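Local coordinates for protein alpha-L-arabinosidase (Xanthomonas axonopodis pv. citri, PDB 6D25) that probably removes alpha-L-arabinofuranosyl side chains from arabinoxylans, coping with internally di-substituted xylose units, as a trimeric GH51 arabinofuranosidase, at residues Ala352-Asn355 with Phe356-Phe359. Sequence-based numbering, arbitrary orientation.
Sequences ASLN and FDIF
Phe356 and Phe359 each hold CG anti to their own carbonyl carbon (chi1 -63° and -60°), which turns both rings back toward the preceding helical turn. Each ring then lies against the carbonyl oxygen four residues earlier. Ala352 O sits 3.2 Å above the plane of the Phe356 ring, displaced toward the rim, and is 3.3 Å from Phe356 CG. Asn355 O meets one face of the Phe359 ring in the same way. These two oxygens also accept the i to i+4 alpha-helical bonds. Phe356 N donates to Ala352 O at 3.0 Å, and Phe359 N to Asn355 O at 2.8 Å, both nearly straight. Asn355 adds a looser side-chain contact. Its CB and OD1 each lie 4.1 Å from Phe359 CZ, with the amide and ring planes 55° apart. Its ND2 is hydrogen-bonded to Val351 O and Thr295 OG1, which fixes the amide. The same first torsion brings Asp357 CG to 3.2 Å from Ser353 O, which also accepts the backbone bond from Asp357 N. OD1 of Asp357 is hydrogen-bonded to Tyr401 OH, which probably helps to offset the closeness of these acceptors. Helix 346-361 links strands 319-325 and 366-371, the last two of the (beta/alpha)8 barrel. Phe356 packs edge-to-face on Phe398 of helix 393-400, and Phe359 on Trp325. Helix 285-312 lies against Asn355 and Phe359, while Ser432 and His430 of strand 424-435 hydrogen-bond Asp357 OD1 and OD2, setting the helix between barrel and beta domain.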
loop_
_atom_site.group_PDB
_atom_site.type_symbol
_atom_site.label_atom_id
_atom_site.label_comp_id
_atom_site.label_asym_id
_atom_site.label_seq_id
_atom_site.Cartn_x
_atom_site.Cartn_y
_atom_site.Cartn_z
ATOM N N ALA A 352 -26.572 -21.194 19.514
ATOM C CA ALA A 352 -26.952 -19.777 19.621
ATOM C C ALA A 352 -27.256 -19.390 21.070
ATOM O O ALA A 352 -26.794 -18.337 21.523
ATOM C CB ALA A 352 -28.114 -19.491 18.700
ATOM N N SER A 353 -28.022 -20.203 21.822
ATOM C CA SER A 353 -28.385 -19.805 23.190
ATOM C C SER A 353 -27.130 -19.725 24.062
ATOM O O SER A 353 -27.001 -18.772 24.861
ATOM C CB SER A 353 -29.445 -20.688 23.832
ATOM O OG SER A 353 -28.952 -21.999 23.995
ATOM N N LEU A 354 -26.199 -20.624 23.871
ATOM C CA LEU A 354 -24.986 -20.605 24.711
ATOM C C LEU A 354 -24.136 -19.361 24.417
ATOM O O LEU A 354 -23.576 -18.750 25.332
ATOM C CB LEU A 354 -24.189 -21.886 24.502
ATOM C CG LEU A 354 -24.884 -23.179 24.909
ATOM C CD1 LEU A 354 -24.054 -24.370 24.481
ATOM C CD2 LEU A 354 -25.122 -23.209 26.393
ATOM N N ASN A 355 -24.046 -18.975 23.155
ATOM C CA ASN A 355 -23.297 -17.801 22.770
ATOM C C ASN A 355 -23.952 -16.522 23.303
ATOM O O ASN A 355 -23.247 -15.651 23.849
ATOM C CB ASN A 355 -23.044 -17.745 21.274
ATOM C CG ASN A 355 -21.857 -18.591 20.888
ATOM O OD1 ASN A 355 -20.715 -18.112 20.912
ATOM N ND2 ASN A 355 -22.105 -19.859 20.519
ATOM N N PHE A 356 -25.269 -16.405 23.183
ATOM C CA PHE A 356 -25.968 -15.243 23.778
ATOM C C PHE A 356 -25.743 -15.156 25.298
ATOM O O PHE A 356 -25.498 -14.066 25.816
ATOM C CB PHE A 356 -27.455 -15.289 23.478
ATOM C CG PHE A 356 -27.804 -15.189 22.014
ATOM C CD1 PHE A 356 -27.030 -14.443 21.131
ATOM C CD2 PHE A 356 -28.976 -15.749 21.542
ATOM C CE1 PHE A 356 -27.416 -14.268 19.808
ATOM C CE2 PHE A 356 -29.350 -15.568 20.217
ATOM C CZ PHE A 356 -28.556 -14.862 19.355
ATOM N N ASP A 357 -25.781 -16.297 25.974
ATOM C CA ASP A 357 -25.500 -16.320 27.413
ATOM C C ASP A 357 -24.106 -15.731 27.653
ATOM O O ASP A 357 -23.923 -14.837 28.492
ATOM C CB ASP A 357 -25.594 -17.733 27.987
ATOM C CG ASP A 357 -26.983 -18.375 28.019
ATOM O OD1 ASP A 357 -28.015 -17.639 27.819
ATOM O OD2 ASP A 357 -27.036 -19.657 28.241
ATOM N N ILE A 358 -23.127 -16.221 26.877
ATOM C CA ILE A 358 -21.736 -15.822 27.084
ATOM C C ILE A 358 -21.550 -14.326 26.786
ATOM O O ILE A 358 -20.926 -13.580 27.551
ATOM C CB ILE A 358 -20.812 -16.719 26.261
ATOM C CG1 ILE A 358 -20.726 -18.132 26.845
ATOM C CG2 ILE A 358 -19.417 -16.092 26.089
ATOM C CD1 ILE A 358 -20.154 -19.139 25.851
ATOM N N PHE A 359 -22.082 -13.864 25.660
ATOM C CA PHE A 359 -21.926 -12.446 25.310
ATOM C C PHE A 359 -22.512 -11.569 26.414
ATOM O O PHE A 359 -21.894 -10.525 26.791
ATOM C CB PHE A 359 -22.636 -12.096 24.007
ATOM C CG PHE A 359 -22.202 -12.826 22.766
ATOM C CD1 PHE A 359 -20.928 -13.313 22.626
ATOM C CD2 PHE A 359 -23.063 -12.934 21.682
ATOM C CE1 PHE A 359 -20.532 -13.987 21.471
ATOM C CE2 PHE A 359 -22.671 -13.570 20.523
ATOM C CZ PHE A 359 -21.417 -14.113 20.427
#